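Local coordinates for protein abietadiene synthase, chloroplastic (Abies grandis, PDB 3S9V) that is a largely helical plant terpene synthase of the chloroplast, built with an N-terminal terpene synthase domain and a metal-binding terpene synthase domain, at residues S338-V341 against L342-F345; V719-V722 against M723-L727. All coordinates share one frame; numbering follows the deposited sequence.

In the fold
Both contacts are local, each made within one uninterrupted run of chain, and they fall in different parts of the terpene synthase. Contact 1 (338-345) lies in the loop between helices 320-332 and 363-373, in the N-terminal terpene synthase domain; contact 2 (719-727) lies in the middle of helix 712-736, in the metal-binding terpene synthase domain. Their centres are about 24 Å apart and their nearest atoms about 14 Å, so they do not touch. The two differ in backbone pattern: contact 1 turns through bonds to the third residue back, contact 2 through the four-residue spacing of an alpha-helix. Each adds a water that bridges polar side chains.

Contact 1 of 2, residues S338-V341 against L342-F345; sequences SSDV and LKTF
Lys343 lies alongside Asp340, both side chains pointing the same way, and its NZ makes a long salt bridge of 3.5 Å with Asp340 OD1, weak as a hydrogen bond. The lysine methylenes start against the aspartate's own carbonyl, with Lys343 CB 3.3 Å from Asp340 O; the chain then runs extended until a bend at its last torsion (chi4 57°) turns NZ toward the carboxylate. One water joins this pair to Ser339: it donates to Asp340 OD1, sits 2.8 Å from Ser339 OG and accepts weakly from Lys343 NZ, linking carboxylate, hydroxyl and ammonium group.

Backbone bonds tighten the same run. Leu342 N donates to Ser339 O at 3.1 Å, and Lys343 N to Asp340 O at 3.0 Å.

Apolar groups spread to different neighbours. Val341 leans on helix 320-332 and Leu342 on helix 381-397, while Val341 CG2 comes within 4.4 Å of Leu342 CG. The Phe345 ring approaches Val341 O obliquely and takes Thr344 CG2 over the centre of one face; Thr344 OG1 is hydrogen-bonded to Arg307 O.

At the start, Ser338 OG accepts from Asp340 N at 2.9 Å with an N-H...O angle of 164°, an ST turn that opens a series of tight turns in this interhelical loop of the N-terminal domain.

Contact 2 of 2, residues V719-V722 against M723-L727; sequences VYSV and MENAL
Asn725 and Ser721 meet one turn apart on the helix, joined by their backbones and by a water. Asn725 N donates to Ser721 O at 3.0 Å, with an N-H...O angle of 163°, and the same carbonyl oxygen takes a second hydrogen from the water. That water also donates to Asn725 OD1 at 3.0 Å and accepts from Ser721 OG at 3.1 Å, so three polar atoms of the two residues share one solvent molecule. The two ends of the asparagine amide play different parts: OD1 holds the water, whereas ND2, though close to Ser721 O, is too badly angled to bond to it and stays 3.9 Å from Ser721 OG. The serine hydroxyl reaches the water because OG swings trans to the backbone N (chi1 -169°).

One residue earlier, Glu724 packs against the carbonyl of Tyr720, its CB 3.3 Å from Tyr720 O. The modelled CG sits closer to that oxygen than carbon and oxygen normally pack, so the exact fit there is doubtful. A bend at chi2 (-56°) folds the chain, leaving the carboxylate carbon CD about 4.1 Å from Tyr720 O. Met723 is set less tightly, with CB 3.5 Å from Val719 O, and Ala726 CB rests against Val722 O.

Behind these side chains stand the regular bonds to the fourth residue back, from Met723, Glu724 and Ala726 to Val719, Tyr720 and Val722 respectively.

The side of the helix turned to the protein meets two other helices: Val719, Tyr720, Met723 and Ala726 touch helix 669-693, at Thr684, Val681 and Thr677, while Met723 and Leu727 also meet Gln755 of helix 741-757, placing helix 712-736 against both.

Contact 1 of 2, residues S338-V341 against L342-F345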
loop_
_atom_site.group_PDB
_atom_site.type_symbol
_atom_site.label_atom_id
_atom_site.label_comp_id
_atom_site.label_asym_id
_atom_site.label_seq_id
_atom_site.Cartn_x
_atom_site.Cartn_y
_atom_site.Cartn_z
ATOM N N SER A 338 11.623 5.446 -12.294
ATOM C CA SER A 338 11.487 4.360 -13.251
ATOM C C SER A 338 11.401 3.009 -12.572
ATOM O O SER A 338 11.961 2.810 -11.498
ATOM C CB SER A 338 12.686 4.353 -14.209
ATOM O OG SER A 338 12.735 3.142 -14.949
ATOM N N SER A 339 10.704 2.077 -13.210
ATOM C CA SER A 339 10.584 0.735 -12.660
ATOM C C SER A 339 11.900 -0.013 -12.897
ATOM O O SER A 339 12.069 -1.135 -12.427
ATOM C CB SER A 339 9.423 -0.020 -13.315
ATOM O OG SER A 339 9.607 -0.079 -14.719
ATOM N N ASP A 340 12.830 0.607 -13.623
ATOM C CA ASP A 340 14.128 -0.028 -13.868
ATOM C C ASP A 340 14.858 -0.298 -12.557
ATOM O O ASP A 340 15.763 -1.135 -12.511
ATOM C CB ASP A 340 15.038 0.847 -14.740
ATOM C CG ASP A 340 14.533 0.994 -16.157
ATOM O OD1 ASP A 340 13.943 0.030 -16.689
ATOM O OD2 ASP A 340 14.745 2.075 -16.746
ATOM N N VAL A 341 14.480 0.418 -11.496
ATOM C CA VAL A 341 15.112 0.230 -10.189
ATOM C C VAL A 341 14.972 -1.212 -9.702
ATOM O O VAL A 341 15.839 -1.712 -8.989
ATOM C CB VAL A 341 14.510 1.172 -9.096
ATOM C CG1 VAL A 341 14.856 2.616 -9.386
ATOM C CG2 VAL A 341 13.010 0.993 -9.021
ATOM N N LEU A 342 13.887 -1.875 -10.088
ATOM C CA LEU A 342 13.655 -3.256 -9.676
ATOM C C LEU A 342 14.582 -4.276 -10.344
ATOM O O LEU A 342 14.765 -5.378 -9.830
ATOM C CB LEU A 342 12.203 -3.655 -9.944
ATOM C CG LEU A 342 11.103 -2.920 -9.178
ATOM C CD1 LEU A 342 9.766 -3.519 -9.561
ATOM C CD2 LEU A 342 11.324 -3.043 -7.666
ATOM N N LYS A 343 15.161 -3.917 -11.485
ATOM C CA LYS A 343 16.059 -4.829 -12.190
ATOM C C LYS A 343 17.215 -5.280 -11.300
ATOM O O LYS A 343 17.730 -6.387 -11.436
ATOM C CB LYS A 343 16.594 -4.165 -13.463
ATOM C CG LYS A 343 15.608 -4.183 -14.641
ATOM C CD LYS A 343 16.147 -3.383 -15.829
ATOM C CE LYS A 343 15.379 -3.672 -17.118
ATOM N NZ LYS A 343 13.914 -3.418 -17.026
ATOM N N THR A 344 17.607 -4.419 -10.373
ATOM C CA THR A 344 18.691 -4.716 -9.445
ATOM C C THR A 344 18.415 -5.955 -8.581
ATOM O O THR A 344 19.349 -6.606 -8.103
ATOM C CB THR A 344 18.929 -3.515 -8.495
ATOM O OG1 THR A 344 19.392 -2.392 -9.249
ATOM C CG2 THR A 344 19.946 -3.860 -7.422
ATOM N N PHE A 345 17.138 -6.280 -8.388
ATOM C CA PHE A 345 16.765 -7.405 -7.536
ATOM C C PHE A 345 16.278 -8.673 -8.241
ATOM O O PHE A 345 15.913 -9.658 -7.593
ATOM C CB PHE A 345 15.721 -6.923 -6.531
ATOM C CG PHE A 345 16.142 -5.682 -5.786
ATOM C CD1 PHE A 345 15.804 -4.419 -6.263
ATOM C CD2 PHE A 345 16.935 -5.774 -4.641
ATOM C CE1 PHE A 345 16.251 -3.270 -5.615
ATOM C CE2 PHE A 345 17.384 -4.630 -3.990
ATOM C CZ PHE A 345 17.040 -3.379 -4.479
HETATM O O HOH W 1 11.729 -1.011 -16.340
#

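Contact 2 of 2, residues V719-V722 against M723-L727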
loop_
_atom_site.group_PDB
_atom_site.type_symbol
_atom_site.label_atom_id
_atom_site.label_comp_id
_atom_site.label_asym_id
_atom_site.label_seq_id
_atom_site.Cartn_x
_atom_site.Cartn_y
_atom_site.Cartn_z
ATOM N N VAL A 719 -10.121 -11.191 -24.373
ATOM C CA VAL A 719 -10.822 -10.018 -23.877
ATOM C C VAL A 719 -10.236 -9.569 -22.534
ATOM O O VAL A 719 -10.202 -8.376 -22.239
ATOM C CB VAL A 719 -12.324 -10.297 -23.723
ATOM C CG1 VAL A 719 -12.998 -9.143 -23.006
ATOM C CG2 VAL A 719 -12.944 -10.495 -25.096
ATOM N N TYR A 720 -9.775 -10.525 -21.729
ATOM C CA TYR A 720 -9.157 -10.211 -20.441
ATOM C C TYR A 720 -7.824 -9.528 -20.708
ATOM O O TYR A 720 -7.364 -8.691 -19.929
ATOM C CB TYR A 720 -8.902 -11.488 -19.635
ATOM C CG TYR A 720 -10.121 -12.061 -18.959
ATOM C CD1 TYR A 720 -10.311 -13.442 -18.880
ATOM C CD2 TYR A 720 -11.082 -11.228 -18.387
ATOM C CE1 TYR A 720 -11.431 -13.978 -18.251
ATOM C CE2 TYR A 720 -12.205 -11.755 -17.754
ATOM C CZ TYR A 720 -12.375 -13.130 -17.692
ATOM O OH TYR A 720 -13.492 -13.653 -17.082
ATOM N N SER A 721 -7.201 -9.907 -21.816
ATOM C CA SER A 721 -5.914 -9.343 -22.198
ATOM C C SER A 721 -6.078 -7.878 -22.608
ATOM O O SER A 721 -5.311 -7.017 -22.177
ATOM C CB SER A 721 -5.317 -10.150 -23.352
ATOM O OG SER A 721 -3.968 -9.781 -23.570
ATOM N N VAL A 722 -7.081 -7.609 -23.439
ATOM C CA VAL A 722 -7.365 -6.251 -23.895
ATOM C C VAL A 722 -7.700 -5.364 -22.694
ATOM O O VAL A 722 -7.214 -4.234 -22.586
ATOM C CB VAL A 722 -8.561 -6.232 -24.883
ATOM C CG1 VAL A 722 -8.885 -4.804 -25.300
ATOM C CG2 VAL A 722 -8.236 -7.065 -26.101
ATOM N N MET A 723 -8.520 -5.890 -21.787
ATOM C CA MET A 723 -8.925 -5.148 -20.600
ATOM C C MET A 723 -7.698 -4.780 -19.802
ATOM O O MET A 723 -7.530 -3.630 -19.405
ATOM C CB MET A 723 -9.865 -5.990 -19.739
ATOM C CG MET A 723 -10.529 -5.233 -18.587
ATOM S SD MET A 723 -11.536 -6.349 -17.552
ATOM C CE MET A 723 -10.308 -6.900 -16.422
ATOM N N GLU A 724 -6.835 -5.766 -19.581
ATOM C CA GLU A 724 -5.605 -5.570 -18.823
ATOM C C GLU A 724 -4.674 -4.517 -19.420
ATOM O O GLU A 724 -4.143 -3.674 -18.694
ATOM C CB GLU A 724 -4.846 -6.893 -18.692
ATOM C CG GLU A 724 -5.519 -7.914 -17.794
ATOM C CD GLU A 724 -5.787 -7.373 -16.401
ATOM O OE1 GLU A 724 -4.847 -6.831 -15.779
ATOM O OE2 GLU A 724 -6.936 -7.494 -15.928
ATOM N N ASN A 725 -4.451 -4.568 -20.731
ATOM C CA ASN A 725 -3.573 -3.582 -21.344
ATOM C C ASN A 725 -4.210 -2.210 -21.200
ATOM O O ASN A 725 -3.515 -1.215 -21.008
ATOM C CB ASN A 725 -3.329 -3.908 -22.819
ATOM C CG ASN A 725 -2.592 -5.224 -23.008
ATOM O OD1 ASN A 725 -1.593 -5.492 -22.334
ATOM N ND2 ASN A 725 -3.075 -6.046 -23.936
ATOM N N ALA A 726 -5.539 -2.174 -21.265
ATOM C CA ALA A 726 -6.287 -0.930 -21.129
ATOM C C ALA A 726 -6.162 -0.377 -19.714
ATOM O O ALA A 726 -6.069 0.839 -19.520
ATOM C CB ALA A 726 -7.754 -1.164 -21.463
ATOM N N LEU A 727 -6.169 -1.268 -18.725
ATOM C CA LEU A 727 -6.047 -0.847 -17.330
ATOM C C LEU A 727 -4.641 -0.317 -17.090
ATOM O O LEU A 727 -4.424 0.607 -16.295
ATOM C CB LEU A 727 -6.327 -2.020 -16.380
ATOM C CG LEU A 727 -7.788 -2.369 -16.091
ATOM C CD1 LEU A 727 -7.874 -3.709 -15.369
ATOM C CD2 LEU A 727 -8.414 -1.256 -15.257
HETATM O O HOH W 2 -2.695 -8.112 -21.248
#